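Local coordinates for nucleoporin nup120 (PDB 4GQ2), which serves as a structural component of the nuclear pore complex, whose nucleoporins can also act as docking partners for passing transport factors, at residues His134-Tyr139 and Asn170-Leu175; Met176-Ile179 and Glu183-Val186; Val186-Phe189 and Leu193-Ile196. All coordinates share one frame; numbering follows the deposited sequence.

How the contacts relate
All three contacts lie within the beta-propeller region of the chain, on the same side of its centre. Contact 1 comes first along the chain. It joins the turn ahead of strand 138-143, in one four-stranded antiparallel sheet, to the start of strand 173-178, the outermost strand of the next such sheet. Contacts 2 and 3 are successive hairpins of that second sheet and share V186 on strand 183-188. Their centres are about 8 Å apart. The centre of contact 1 is about 9 Å from that of contact 3 and about 13 Å from that of contact 2. Contact 1 thus joins two propeller blades, while contacts 2 and 3 build one.

Contact 1: His134-Tyr139 and Asn170-Leu175; sequences HARVLY and NQKPDL
R136 reaches across to the 170-175 segment and makes nearly the whole contact. Its guanidinium lies against the backbone of Q171 and K172, and its aliphatic part against the ring of P173. CD of R136 is 3.7 Å from CD of P173, and the two side chains cross at about a right angle. One face of the guanidinium is covered by K172, whose CA sits 3.8 Å above the centre of the R136 group. NH2 of R136 touches the start of the lysine chain, 3.5 Å from CG of K172. NH1 of R136 comes within 3.0 Å of the carbonyl O of Q171, but the angle is too poor for a hydrogen bond. The hydrogen bond of NH1 goes instead to the carbonyl O of F168, just before the segment.

Torsions set this reach. CG of R136 stands anti to its own carbonyl carbon (chi1 -71°), and the chain runs extended from there to NE, which carries the guanidinium out to Q171 and K172. P173 also packs on V186 and F168, and backbone hydrogen bonds tie K172 to F189 and D174 to S187. With an alanine here in place of R136, the F168 carbonyl would probably lose this donor, and the P173 ring and K172 backbone the cover of the arginine chain.

K172 runs on past the arginine, keeping its NZ 5.4 Å from NH2 of R136. The two like charges therefore do not meet. The contact itself rests on packing of the arginine against P173 and K172, and the hydrogen bond that steadies the guanidinium goes to F168, outside the two segments.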
# COMPACT_ATOMS: atom_id res chain seq x y z
N HIS A 134 -11.56 -13.97 37.15
CA HIS A 134 -11.01 -15.06 37.95
C HIS A 134 -11.21 -14.80 39.43
O HIS A 134 -11.21 -15.74 40.24
CB HIS A 134 -9.52 -15.28 37.62
CG HIS A 134 -8.89 -16.42 38.40
ND1 HIS A 134 -8.16 -16.22 39.52
CD2 HIS A 134 -8.91 -17.80 38.19
CE1 HIS A 134 -7.74 -17.40 40.00
NE2 HIS A 134 -8.19 -18.37 39.18
N ALA A 135 -11.40 -13.53 39.79
CA ALA A 135 -11.67 -13.14 41.17
C ALA A 135 -13.13 -13.33 41.54
O ALA A 135 -13.50 -13.17 42.71
CB ALA A 135 -11.25 -11.71 41.41
N ARG A 136 -13.94 -13.66 40.54
CA ARG A 136 -15.35 -14.03 40.70
C ARG A 136 -16.30 -12.87 40.94
O ARG A 136 -17.37 -13.05 41.53
CB ARG A 136 -15.54 -15.11 41.78
CG ARG A 136 -15.02 -16.47 41.38
CD ARG A 136 -15.22 -17.47 42.50
NE ARG A 136 -14.27 -18.57 42.41
CZ ARG A 136 -14.31 -19.66 43.18
NH1 ARG A 136 -15.26 -19.81 44.09
NH2 ARG A 136 -13.39 -20.60 43.02
N VAL A 137 -15.92 -11.69 40.44
CA VAL A 137 -16.83 -10.54 40.39
C VAL A 137 -17.62 -10.57 39.07
O VAL A 137 -17.05 -10.81 38.01
CB VAL A 137 -16.05 -9.21 40.51
CG1 VAL A 137 -17.01 -8.03 40.50
CG2 VAL A 137 -15.22 -9.18 41.79
N LEU A 138 -18.93 -10.36 39.15
CA LEU A 138 -19.77 -10.26 37.96
C LEU A 138 -19.96 -8.80 37.57
O LEU A 138 -20.41 -7.98 38.37
CB LEU A 138 -21.13 -10.93 38.19
CG LEU A 138 -22.26 -10.62 37.19
CD1 LEU A 138 -22.04 -11.26 35.83
CD2 LEU A 138 -23.61 -11.04 37.75
N TYR A 139 -19.63 -8.48 36.32
CA TYR A 139 -19.74 -7.12 35.84
C TYR A 139 -20.84 -7.00 34.82
O TYR A 139 -20.99 -7.85 33.95
CB TYR A 139 -18.43 -6.65 35.25
CG TYR A 139 -17.29 -6.58 36.24
CD1 TYR A 139 -17.08 -5.44 37.02
CD2 TYR A 139 -16.40 -7.65 36.37
CE1 TYR A 139 -16.02 -5.38 37.92
CE2 TYR A 139 -15.34 -7.59 37.27
CZ TYR A 139 -15.15 -6.45 38.03
OH TYR A 139 -14.09 -6.40 38.92
N ASN A 170 -18.36 -20.06 47.28
CA ASN A 170 -17.99 -21.45 47.55
C ASN A 170 -17.84 -22.29 46.30
O ASN A 170 -17.18 -23.34 46.31
CB ASN A 170 -19.07 -22.10 48.43
CG ASN A 170 -19.11 -21.52 49.82
OD1 ASN A 170 -19.74 -20.49 50.06
ND2 ASN A 170 -18.43 -22.18 50.76
N GLN A 171 -18.47 -21.83 45.22
CA GLN A 171 -18.52 -22.57 43.97
C GLN A 171 -17.81 -21.79 42.87
O GLN A 171 -17.84 -20.56 42.85
CB GLN A 171 -19.99 -22.86 43.61
CG GLN A 171 -20.74 -23.71 44.64
CD GLN A 171 -22.25 -23.72 44.43
OE1 GLN A 171 -22.90 -22.67 44.46
NE2 GLN A 171 -22.81 -24.91 44.24
N LYS A 172 -17.15 -22.50 41.96
CA LYS A 172 -16.39 -21.86 40.88
C LYS A 172 -17.20 -21.73 39.59
O LYS A 172 -17.55 -22.75 38.98
CB LYS A 172 -15.07 -22.60 40.62
CG LYS A 172 -14.08 -21.82 39.77
CD LYS A 172 -12.75 -22.55 39.64
CE LYS A 172 -11.77 -21.74 38.82
NZ LYS A 172 -10.42 -22.36 38.84
N PRO A 173 -17.51 -20.48 39.17
CA PRO A 173 -18.29 -20.25 37.95
C PRO A 173 -17.53 -20.76 36.73
O PRO A 173 -16.31 -20.59 36.65
CB PRO A 173 -18.43 -18.72 37.90
CG PRO A 173 -18.16 -18.26 39.29
CD PRO A 173 -17.11 -19.21 39.80
N ASP A 174 -18.24 -21.40 35.82
CA ASP A 174 -17.61 -22.12 34.72
C ASP A 174 -18.16 -21.73 33.35
O ASP A 174 -17.41 -21.36 32.45
CB ASP A 174 -17.75 -23.63 34.95
CG ASP A 174 -16.81 -24.44 34.08
OD1 ASP A 174 -15.59 -24.17 34.09
OD2 ASP A 174 -17.30 -25.37 33.40
N LEU A 175 -19.48 -21.82 33.18
CA LEU A 175 -20.10 -21.45 31.92
C LEU A 175 -21.24 -20.46 32.16
O LEU A 175 -21.87 -20.48 33.22
CB LEU A 175 -20.61 -22.69 31.17
CG LEU A 175 -19.58 -23.73 30.71
CD1 LEU A 175 -20.27 -25.04 30.33
CD2 LEU A 175 -18.74 -23.22 29.55

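Contact 2: Met176-Ile179 and Glu183-Val186; sequences MAAI and EICV
I179 and I184 have the most surface buried here, and M176 follows closely. I179 stands where strand 173-178 gives way to the turn. Its N donates to the carbonyl O of E183 at 2.8 Å, closing the hairpin next to the turn. Its side chain leans over the opposite strand. CB of I179 lies 3.8 Å from CB of E183, and CG1 of I179 packs at 3.8 Å on SG of C185. L264 touches both I179 and C185.

I184 and M176 meet on the other face of the sheet. CG1 of I184 is anti to the backbone N (chi1 -178°), which carries CD1 toward strand 173-178. The bend at the last torsion of M176 (chi3 72°) brings its CE back to 3.4 Å from CD1 of I184. CB of A178 is also near, 4.4 Å from CD1 of I184. Y130 and A117 of the preceding blade pack on M176 and I184.

Between the faces, A177 and C185 form an antiparallel hydrogen-bonded pair. A177 N bonds to C185 O at 3.0 Å, and the nearly straight return bond runs from C185 N to A177 O at 3.1 Å. Three backbone bonds thus hold the two strands, while the side chains on both faces are mostly apolar. The M176 and I184 face is suited to packing against a neighbouring blade.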
# COMPACT_ATOMS: atom_id res chain seq x y z
N MET A 176 -21.48 -19.60 31.17
CA MET A 176 -22.55 -18.61 31.24
C MET A 176 -23.50 -18.73 30.05
O MET A 176 -23.11 -19.20 28.98
CB MET A 176 -21.99 -17.19 31.23
CG MET A 176 -20.85 -16.91 32.20
SD MET A 176 -20.01 -15.36 31.78
CE MET A 176 -21.21 -14.13 32.28
N ALA A 177 -24.73 -18.30 30.26
CA ALA A 177 -25.67 -18.08 29.17
C ALA A 177 -26.63 -16.96 29.56
O ALA A 177 -27.50 -17.15 30.42
CB ALA A 177 -26.43 -19.36 28.81
N ALA A 178 -26.45 -15.80 28.94
CA ALA A 178 -27.36 -14.67 29.09
C ALA A 178 -28.78 -15.10 28.73
O ALA A 178 -29.00 -15.73 27.70
CB ALA A 178 -26.91 -13.52 28.20
N ILE A 179 -29.73 -14.77 29.60
CA ILE A 179 -31.13 -15.09 29.35
C ILE A 179 -31.83 -13.86 28.80
O ILE A 179 -32.74 -13.96 27.96
CB ILE A 179 -31.83 -15.59 30.65
CG1 ILE A 179 -31.21 -16.90 31.14
CG2 ILE A 179 -33.34 -15.71 30.47
CD1 ILE A 179 -31.02 -17.96 30.07
N GLU A 183 -31.20 -11.04 33.22
CA GLU A 183 -31.07 -12.41 33.71
C GLU A 183 -29.95 -13.17 33.03
O GLU A 183 -29.79 -13.11 31.81
CB GLU A 183 -32.40 -13.17 33.54
CG GLU A 183 -33.53 -12.69 34.43
CD GLU A 183 -34.90 -13.00 33.84
OE1 GLU A 183 -35.26 -12.41 32.79
OE2 GLU A 183 -35.63 -13.82 34.44
N ILE A 184 -29.18 -13.90 33.83
CA ILE A 184 -28.12 -14.77 33.33
C ILE A 184 -28.03 -16.06 34.16
O ILE A 184 -28.26 -16.05 35.36
CB ILE A 184 -26.75 -14.04 33.29
CG1 ILE A 184 -25.66 -14.95 32.72
CG2 ILE A 184 -26.36 -13.52 34.67
CD1 ILE A 184 -24.62 -14.22 31.91
N CYS A 185 -27.70 -17.16 33.49
CA CYS A 185 -27.41 -18.41 34.17
C CYS A 185 -25.92 -18.68 34.19
O CYS A 185 -25.22 -18.44 33.21
CB CYS A 185 -28.12 -19.57 33.49
SG CYS A 185 -29.92 -19.48 33.60
N VAL A 186 -25.44 -19.18 35.33
CA VAL A 186 -24.03 -19.50 35.52
C VAL A 186 -23.94 -20.89 36.14
O VAL A 186 -24.51 -21.15 37.20
CB VAL A 186 -23.34 -18.46 36.44
CG1 VAL A 186 -21.89 -18.82 36.68
CG2 VAL A 186 -23.46 -17.06 35.85

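Contact 3: Val186-Phe189 and Leu193-Ile196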
# COMPACT_ATOMS: atom_id res chain seq x y z
N VAL A 186 -25.44 -19.18 35.33
CA VAL A 186 -24.03 -19.50 35.52
C VAL A 186 -23.94 -20.89 36.14
O VAL A 186 -24.51 -21.15 37.20
CB VAL A 186 -23.34 -18.46 36.44
CG1 VAL A 186 -21.89 -18.82 36.68
CG2 VAL A 186 -23.46 -17.06 35.85
N SER A 187 -23.24 -21.79 35.46
CA SER A 187 -23.02 -23.14 35.98
C SER A 187 -21.66 -23.22 36.65
O SER A 187 -20.75 -22.43 36.36
CB SER A 187 -23.12 -24.18 34.85
OG SER A 187 -22.06 -24.03 33.92
N PHE A 188 -21.51 -24.19 37.55
CA PHE A 188 -20.30 -24.29 38.36
C PHE A 188 -19.45 -25.50 38.00
O PHE A 188 -19.97 -26.53 37.59
CB PHE A 188 -20.65 -24.27 39.85
CG PHE A 188 -21.40 -23.04 40.26
CD1 PHE A 188 -20.73 -21.84 40.47
CD2 PHE A 188 -22.78 -23.08 40.43
CE1 PHE A 188 -21.43 -20.70 40.86
CE2 PHE A 188 -23.49 -21.94 40.81
CZ PHE A 188 -22.81 -20.75 41.03
N PHE A 189 -18.14 -25.34 38.17
CA PHE A 189 -17.17 -26.34 37.73
C PHE A 189 -17.38 -27.72 38.36
O PHE A 189 -17.25 -28.74 37.68
CB PHE A 189 -15.74 -25.86 38.00
CG PHE A 189 -14.69 -26.83 37.56
CD1 PHE A 189 -14.19 -26.78 36.26
CD2 PHE A 189 -14.21 -27.81 38.42
CE1 PHE A 189 -13.23 -27.68 35.83
CE2 PHE A 189 -13.25 -28.72 38.00
CZ PHE A 189 -12.76 -28.65 36.71
N LEU A 193 -25.99 -25.03 39.22
CA LEU A 193 -26.44 -24.02 38.28
C LEU A 193 -27.27 -22.94 38.98
O LEU A 193 -28.26 -23.25 39.66
CB LEU A 193 -27.26 -24.66 37.15
CG LEU A 193 -27.82 -23.79 36.03
CD1 LEU A 193 -26.75 -23.48 34.98
CD2 LEU A 193 -29.02 -24.46 35.38
N THR A 194 -26.88 -21.69 38.80
CA THR A 194 -27.58 -20.56 39.40
C THR A 194 -28.21 -19.65 38.34
O THR A 194 -27.71 -19.56 37.21
CB THR A 194 -26.66 -19.72 40.32
OG1 THR A 194 -27.41 -18.68 40.94
CG2 THR A 194 -25.51 -19.10 39.53
N LYS A 195 -29.30 -18.99 38.69
CA LYS A 195 -29.83 -17.91 37.87
C LYS A 195 -29.68 -16.61 38.64
O LYS A 195 -30.34 -16.40 39.67
CB LYS A 195 -31.30 -18.16 37.48
CG LYS A 195 -31.83 -17.13 36.49
CD LYS A 195 -33.35 -17.20 36.34
CE LYS A 195 -33.76 -18.25 35.31
NZ LYS A 195 -35.24 -18.37 35.22
N ILE A 196 -28.79 -15.75 38.16
CA ILE A 196 -28.60 -14.43 38.74
C ILE A 196 -29.56 -13.45 38.08
O ILE A 196 -29.53 -13.28 36.86
CB ILE A 196 -27.13 -13.96 38.60
CG1 ILE A 196 -26.19 -14.97 39.28
CG2 ILE A 196 -26.96 -12.56 39.17
CD1 ILE A 196 -24.74 -14.84 38.88
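F188 and T194 come together through their first torsions. CG of F188 is anti to its carbonyl carbon (chi1 -58°), which swings the ring toward strand 193-199. T194 has OG1 anti to the backbone N (chi1 -177°), leaving CG2 between the backbone N and the carbonyl carbon. That methyl meets the phenyl ring obliquely, 3.5 Å from CZ of F188, and also lies 3.8 Å from CB of V186. The ring edge of F188 faces the backbone N of L193. Farther along, CG2 of V186 touches CD1 of I196 at 4.0 Å. On the other face of the sheet, CD1 of L193 rests 3.7 Å from CB of S187.

V186 and T194 are an antiparallel hydrogen-bonded pair. V186 N donates to T194 O at 3.0 Å, and T194 N donates to V186 O at 2.9 Å. The hydroxyl of T194 finds its partner outside, in the carboxylate of E207.

This hairpin is the middle of a four-stranded antiparallel blade. Strand 173-178 flanks it beyond 183-188, and strand 204-210 flanks it beyond 193-199. F168 packs on F188 and I196, while M241 of strand 238-244, in the following blade, packs on S187 and L193.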